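Side-chain contacts in membrane protein (Acinetobacter baumannii AB307-0294, PDB 5DL5), which forms a beta-barrel channel of the OprD porin family in the outer membrane, probably admitting small solutes and perhaps antibiotics: residues Tyr38-Lys43 / Asp49-Ala54; Pro96-Asn99 / Ala103-His106. All coordinates share one frame; numbering follows the deposited sequence.

Interaction 1: Tyr38-Lys43 / Asp49-Ala54; sequences YLTRDK and DTSSVA. With C8E ((hydroxyethyloxy)tri(ethyloxy)octane), chain B.
The Tyr38 ring meets Val53 obliquely, its CD2 lying 3.8 Å from CG2 of Val53. The other flat group, the Arg41 guanidinium, is met at its edge by the detergent polyether: NH1 donates to O15 of C8E (2.9 Å), NH2 makes a longer bond to O18, and C16 of the ligand lies in the guanidinium plane. At the root of the same side chain, Arg41 CB rests 3.4 Å from Thr50 OG1, the two side chains running alongside each other. The extended run from CG to NE (chi3 -176°) then carries the charged end away from the Thr50 strand, where NE forms a salt bridge with Glu418. These contacts belong to a beta hairpin of the porin barrel, made by strands 29-43 and 50-62. Leu39/Ser52 and Arg41/Thr50 are hydrogen-bonded antiparallel pairs, while Tyr38/Val53 and Thr40/Ser51 are non-hydrogen-bonded and put their side chains on the opposite face. There, Thr40 CG2 packs 3.6 Å from Ser51 OG. On the Leu39/Ser52 side a water donates to Leu39 O (2.9 Å) and hydrogen-bonds to Ser52 OG, which also takes the backbone NH of Gly91; Thr50 OG1 is hydrogen-bonded to Asn92 ND2. Toward the turn the backbone pairing gives way to a side chain: Lys43 N donates to Asp49 OD1 at 2.7 Å, nearly straight at 169° but from above the carboxylate plane, 45° out of it. Asp49 OD2 stands 4.3 Å from Asp42 OD1, a proximity of like charges that may raise the proton affinity of one carboxylate.

Interaction 2: Pro96-Asn99 / Ala103-His106; sequences PKHN and AYDH. With C8E ((hydroxyethyloxy)tri(ethyloxy)octane), chain B; C8E ((hydroxyethyloxy)tri(ethyloxy)octane), chain C; PO4 (phosphate ion), chain E.
Within the long loop linking barrel strands 70-83 and 106-118, the chain doubles back so that Pro96-His98 meets Ala103-Tyr104, with a single backbone bridge between Lys97 and Ala103. One nearly straight bond closes it, from Tyr104 N to Pro96 O (2.9 Å, 175°). The Tyr104 ring then meets two residues of the other segment: Pro96 CB touches its CD1 at 3.7 Å, and the His98 imidazole, swung over it by a chi1 of -69° that sets CG beside the backbone N, forms an offset stack with it, centroids 3.9 Å apart and planes 13° from parallel. His98 CE1 sits over the centre of the tyrosine ring, whereas Tyr104 CE1 lies toward the rim of the imidazole. The edge of the His98 ring meets a phosphate ion, probably from the crystallisation liquor: NE2 donates to O3 at 2.8 Å. Asp105 N grips the same oxygen at 3.0 Å, so the anion ties the histidine to the backbone just past its stacking partner. Ile176, from another loop, packs against both Pro96 and Tyr104. On the barrel side, Asp105 shares a backbone hydrogen bond with Lys83, and His106 opens strand 106-118 with its side chain against Phe82 of strand 70-83.

Overall arrangement
Interaction 1 lies in the barrel wall and interaction 2 in the loop between strands 70-83 and 106-118; their centres are 15 Å apart and, with nearest atoms about 6 Å apart, they do not touch. Residues of the loop's first part touch both. Asn87 OD1 accepts a bond from Val53 N, and the Ala103 side chain rests on the same residue; Ala90 is touched by the Ser52 side chain, and its O accepts from Lys97 NZ. Both contacts also reach one detergent molecule. Two of its ether oxygens, O15 and O18, are held by Arg41, and C7 lies 3.6 Å from Lys97 NZ; it is also hydrogen-bonded to Arg420 NH2, Tyr322 O and Asn92 N. Arg41 and Arg420 are consistent with the arginine-rich channel walls of OprD-family porins.

Interaction 1: Tyr38-Lys43 / Asp49-Ala54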
loop_
_atom_site.group_PDB
_atom_site.type_symbol
_atom_site.label_atom_id
_atom_site.label_comp_id
_atom_site.label_asym_id
_atom_site.label_seq_id
_atom_site.Cartn_x
_atom_site.Cartn_y
_atom_site.Cartn_z
ATOM N N TYR A 38 0.710 7.470 -15.692
ATOM C CA TYR A 38 1.972 7.651 -16.356
ATOM C C TYR A 38 3.014 7.426 -15.283
ATOM O O TYR A 38 2.959 8.132 -14.242
ATOM C CB TYR A 38 2.028 9.101 -16.723
ATOM C CG TYR A 38 3.277 9.564 -17.427
ATOM C CD1 TYR A 38 4.413 9.954 -16.720
ATOM C CD2 TYR A 38 3.309 9.690 -18.810
ATOM C CE1 TYR A 38 5.556 10.403 -17.371
ATOM C CE2 TYR A 38 4.461 10.131 -19.469
ATOM C CZ TYR A 38 5.572 10.478 -18.723
ATOM O OH TYR A 38 6.686 10.892 -19.395
ATOM N N LEU A 39 3.950 6.498 -15.495
ATOM C CA LEU A 39 5.034 6.285 -14.565
ATOM C C LEU A 39 6.266 5.937 -15.396
ATOM O O LEU A 39 6.270 4.977 -16.170
ATOM C CB LEU A 39 4.678 5.149 -13.591
ATOM C CG LEU A 39 5.557 4.909 -12.357
ATOM C CD1 LEU A 39 4.828 4.041 -11.248
ATOM C CD2 LEU A 39 6.920 4.395 -12.722
ATOM N N THR A 40 7.305 6.736 -15.244
ATOM C CA THR A 40 8.569 6.484 -15.901
ATOM C C THR A 40 9.724 6.536 -14.892
ATOM O O THR A 40 9.772 7.386 -13.980
ATOM C CB THR A 40 8.869 7.582 -16.993
ATOM O OG1 THR A 40 9.114 8.837 -16.360
ATOM C CG2 THR A 40 7.712 7.750 -18.023
ATOM N N ARG A 41 10.722 5.712 -15.122
ATOM C CA ARG A 41 11.992 5.678 -14.357
ATOM C C ARG A 41 13.162 5.652 -15.360
ATOM O O ARG A 41 13.294 4.680 -16.170
ATOM C CB ARG A 41 12.052 4.376 -13.611
ATOM C CG ARG A 41 11.048 4.333 -12.466
ATOM C CD ARG A 41 11.411 3.364 -11.303
ATOM N NE ARG A 41 10.286 3.404 -10.363
ATOM C CZ ARG A 41 10.064 2.545 -9.381
ATOM N NH1 ARG A 41 10.838 1.552 -9.211
ATOM N NH2 ARG A 41 9.028 2.679 -8.610
ATOM N N ASP A 42 13.966 6.731 -15.336
ATOM C CA ASP A 42 15.177 6.870 -16.126
ATOM C C ASP A 42 16.338 6.453 -15.280
ATOM O O ASP A 42 16.557 7.018 -14.205
ATOM C CB ASP A 42 15.335 8.318 -16.561
ATOM C CG ASP A 42 14.160 8.767 -17.464
ATOM O OD1 ASP A 42 13.310 7.936 -17.887
ATOM O OD2 ASP A 42 14.024 9.975 -17.732
ATOM N N LYS A 43 17.073 5.462 -15.716
ATOM C CA LYS A 43 18.187 4.891 -14.923
ATOM C C LYS A 43 19.548 5.092 -15.658
ATOM O O LYS A 43 19.569 5.563 -16.767
ATOM C CB LYS A 43 17.851 3.460 -14.561
ATOM C CG LYS A 43 16.476 3.307 -13.879
ATOM C CD LYS A 43 16.619 2.200 -12.874
ATOM C CE LYS A 43 15.301 1.779 -12.271
ATOM N NZ LYS A 43 15.494 0.523 -11.563
ATOM N N ASP A 49 15.425 1.324 -18.303
ATOM C CA ASP A 49 14.452 2.392 -18.186
ATOM C C ASP A 49 13.030 1.821 -18.343
ATOM O O ASP A 49 12.824 0.894 -19.143
ATOM C CB ASP A 49 14.672 3.422 -19.273
ATOM C CG ASP A 49 15.872 4.317 -19.020
ATOM O OD1 ASP A 49 16.681 4.147 -18.063
ATOM O OD2 ASP A 49 15.991 5.222 -19.846
ATOM N N THR A 50 12.088 2.314 -17.535
ATOM C CA THR A 50 10.737 1.850 -17.650
ATOM C C THR A 50 9.875 3.095 -17.973
ATOM O O THR A 50 10.183 4.254 -17.593
ATOM C CB THR A 50 10.253 1.080 -16.448
ATOM O OG1 THR A 50 10.440 1.897 -15.292
ATOM C CG2 THR A 50 10.929 -0.388 -16.311
ATOM N N SER A 51 8.829 2.833 -18.734
ATOM C CA SER A 51 7.753 3.820 -19.027
ATOM C C SER A 51 6.442 3.093 -19.251
ATOM O O SER A 51 6.370 2.183 -20.099
ATOM C CB SER A 51 8.108 4.632 -20.272
ATOM O OG SER A 51 6.937 5.426 -20.631
ATOM N N SER A 52 5.423 3.461 -18.480
ATOM C CA SER A 52 4.157 2.811 -18.457
ATOM C C SER A 52 3.086 3.878 -18.520
ATOM O O SER A 52 3.030 4.753 -17.648
ATOM C CB SER A 52 3.952 1.905 -17.212
ATOM O OG SER A 52 4.995 0.903 -17.162
ATOM N N VAL A 53 2.193 3.790 -19.534
ATOM C CA VAL A 53 1.063 4.735 -19.650
ATOM C C VAL A 53 -0.195 3.930 -19.941
ATOM O O VAL A 53 -0.153 2.997 -20.813
ATOM C CB VAL A 53 1.249 5.822 -20.726
ATOM C CG1 VAL A 53 0.174 6.898 -20.573
ATOM C CG2 VAL A 53 2.643 6.458 -20.694
ATOM N N ALA A 54 -1.303 4.260 -19.209
ATOM C CA ALA A 54 -2.530 3.492 -19.224
ATOM C C ALA A 54 -3.772 4.234 -18.670
ATOM O O ALA A 54 -3.627 5.299 -18.047
ATOM C CB ALA A 54 -2.305 2.154 -18.506
HETATM C C6 C8E B . 7.749 -7.322 -13.494
HETATM C C7 C8E B . 7.800 -5.811 -13.860
HETATM C C8 C8E B . 9.199 -5.151 -13.858
HETATM O O9 C8E B . 9.225 -3.746 -13.413
HETATM C C10 C8E B . 10.106 -3.669 -12.297
HETATM C C11 C8E B . 9.347 -4.019 -11.005
HETATM O O12 C8E B . 9.998 -3.507 -9.862
HETATM C C13 C8E B . 10.118 -2.081 -9.756
HETATM C C14 C8E B . 8.990 -1.510 -8.939
HETATM O O15 C8E B . 9.404 -0.636 -7.892
HETATM C C16 C8E B . 10.352 -1.107 -6.923
HETATM C C17 C8E B . 9.951 -0.401 -5.630
HETATM O O18 C8E B . 9.327 0.855 -6.035
HETATM C C19 C8E B . 8.221 1.272 -5.222
HETATM C C20 C8E B . 7.779 2.652 -5.676
HETATM O O21 C8E B . 6.857 3.385 -4.820
HETATM O O HOH W 1 6.735 2.165 -15.560
#

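Interaction 2: Pro96-Asn99 / Ala103-His106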
loop_
_atom_site.group_PDB
_atom_site.type_symbol
_atom_site.label_atom_id
_atom_site.label_comp_id
_atom_site.label_asym_id
_atom_site.label_seq_id
_atom_site.Cartn_x
_atom_site.Cartn_y
_atom_site.Cartn_z
ATOM N N PRO A 96 -0.043 -5.423 -17.148
ATOM C CA PRO A 96 0.309 -6.826 -17.376
ATOM C C PRO A 96 1.178 -7.018 -18.612
ATOM O O PRO A 96 0.946 -6.321 -19.615
ATOM C CB PRO A 96 -1.030 -7.506 -17.616
ATOM C CG PRO A 96 -2.060 -6.586 -16.998
ATOM C CD PRO A 96 -1.513 -5.186 -17.086
ATOM N N LYS A 97 2.013 -8.049 -18.583
ATOM C CA LYS A 97 2.985 -8.338 -19.618
ATOM C C LYS A 97 2.810 -9.780 -20.085
ATOM O O LYS A 97 2.364 -10.654 -19.311
ATOM C CB LYS A 97 4.436 -8.051 -19.134
ATOM C CG LYS A 97 4.731 -6.554 -19.118
ATOM C CD LYS A 97 6.200 -6.179 -18.981
ATOM C CE LYS A 97 6.547 -5.998 -17.539
ATOM N NZ LYS A 97 7.883 -5.429 -17.417
ATOM N N HIS A 98 2.955 -9.996 -21.400
ATOM C CA HIS A 98 2.906 -11.310 -21.978
ATOM C C HIS A 98 4.258 -11.945 -21.699
ATOM O O HIS A 98 5.217 -11.265 -21.302
ATOM C CB HIS A 98 2.740 -11.225 -23.492
ATOM C CG HIS A 98 1.410 -10.709 -23.944
ATOM N ND1 HIS A 98 0.282 -11.491 -23.967
ATOM C CD2 HIS A 98 1.032 -9.492 -24.420
ATOM C CE1 HIS A 98 -0.732 -10.803 -24.477
ATOM N NE2 HIS A 98 -0.305 -9.579 -24.753
ATOM N N ASN A 99 4.352 -13.223 -22.008
ATOM C CA ASN A 99 5.593 -14.000 -21.786
ATOM C C ASN A 99 6.786 -13.428 -22.528
ATOM O O ASN A 99 7.878 -13.427 -21.963
ATOM C CB ASN A 99 5.386 -15.486 -22.153
ATOM C CG ASN A 99 4.112 -16.033 -21.556
ATOM O OD1 ASN A 99 3.185 -15.260 -21.258
ATOM N ND2 ASN A 99 4.036 -17.333 -21.378
ATOM N N ALA A 103 3.689 -5.453 -23.577
ATOM C CA ALA A 103 2.553 -5.052 -22.795
ATOM C C ALA A 103 1.218 -5.629 -23.279
ATOM O O ALA A 103 1.030 -5.738 -24.417
ATOM C CB ALA A 103 2.525 -3.574 -22.718
ATOM N N TYR A 104 0.304 -6.026 -22.402
ATOM C CA TYR A 104 -1.067 -6.330 -22.753
ATOM C C TYR A 104 -1.733 -5.075 -23.311
ATOM O O TYR A 104 -1.605 -3.957 -22.790
ATOM C CB TYR A 104 -1.896 -6.774 -21.564
ATOM C CG TYR A 104 -1.921 -8.271 -21.362
ATOM C CD1 TYR A 104 -0.756 -8.958 -21.035
ATOM C CD2 TYR A 104 -3.079 -9.005 -21.657
ATOM C CE1 TYR A 104 -0.793 -10.309 -20.833
ATOM C CE2 TYR A 104 -3.095 -10.406 -21.617
ATOM C CZ TYR A 104 -1.948 -11.029 -21.143
ATOM O OH TYR A 104 -1.917 -12.363 -21.036
ATOM N N ASP A 105 -2.504 -5.265 -24.338
ATOM C CA ASP A 105 -3.168 -4.092 -24.959
ATOM C C ASP A 105 -4.318 -3.631 -23.999
ATOM O O ASP A 105 -4.592 -2.471 -23.893
ATOM C CB ASP A 105 -3.836 -4.491 -26.256
ATOM C CG ASP A 105 -4.281 -3.253 -27.032
ATOM O OD1 ASP A 105 -3.467 -2.289 -27.155
ATOM O OD2 ASP A 105 -5.470 -3.187 -27.418
ATOM N N HIS A 106 -5.094 -4.555 -23.474
ATOM C CA HIS A 106 -6.268 -4.247 -22.660
ATOM C C HIS A 106 -6.468 -5.441 -21.698
ATOM O O HIS A 106 -5.978 -6.532 -21.968
ATOM C CB HIS A 106 -7.573 -3.961 -23.436
ATOM C CG HIS A 106 -7.930 -5.012 -24.477
ATOM N ND1 HIS A 106 -8.689 -6.147 -24.192
ATOM C CD2 HIS A 106 -7.568 -5.132 -25.764
ATOM C CE1 HIS A 106 -8.770 -6.908 -25.271
ATOM N NE2 HIS A 106 -8.160 -6.283 -26.256
HETATM C C6 C8E B . 7.749 -7.322 -13.494
HETATM C C7 C8E B . 7.800 -5.811 -13.860
HETATM C C8 C8E B . 9.199 -5.151 -13.858
HETATM O O9 C8E B . 9.225 -3.746 -13.413
HETATM C C10 C8E B . 10.106 -3.669 -12.297
HETATM C C11 C8E B . 9.347 -4.019 -11.005
HETATM O O12 C8E B . 9.998 -3.507 -9.862
HETATM C C13 C8E B . 10.118 -2.081 -9.756
HETATM C C14 C8E B . 8.990 -1.510 -8.939
HETATM O O15 C8E B . 9.404 -0.636 -7.892
HETATM C C16 C8E B . 10.352 -1.107 -6.923
HETATM C C17 C8E B . 9.951 -0.401 -5.630
HETATM O O18 C8E B . 9.327 0.855 -6.035
HETATM C C19 C8E B . 8.221 1.272 -5.222
HETATM C C20 C8E B . 7.779 2.652 -5.676
HETATM O O21 C8E B . 6.857 3.385 -4.820
HETATM C C8 C8E C . -10.526 -7.261 -21.065
HETATM O O9 C8E C . -10.805 -6.067 -21.790
HETATM C C10 C8E C . -10.756 -4.821 -21.059
HETATM C C11 C8E C . -11.404 -3.686 -21.842
HETATM O O12 C8E C . -11.563 -2.504 -21.039
HETATM C C13 C8E C . -12.896 -1.961 -21.017
HETATM C C14 C8E C . -12.990 -0.600 -20.318
HETATM O O15 C8E C . -11.923 0.206 -20.779
HETATM C C16 C8E C . -11.452 1.236 -19.899
HETATM C C17 C8E C . -12.500 2.301 -19.751
HETATM O O18 C8E C . -11.844 3.535 -19.422
HETATM C C19 C8E C . -11.752 4.382 -20.577
HETATM C C20 C8E C . -12.619 5.578 -20.463
HETATM O O21 C8E C . -12.131 6.442 -21.485
HETATM P P PO4 E . -3.865 -8.485 -25.912
HETATM O O1 PO4 E . -3.890 -9.974 -25.574
HETATM O O2 PO4 E . -4.262 -8.210 -27.375
HETATM O O3 PO4 E . -2.428 -7.973 -25.736
HETATM O O4 PO4 E . -4.853 -7.739 -25.004
#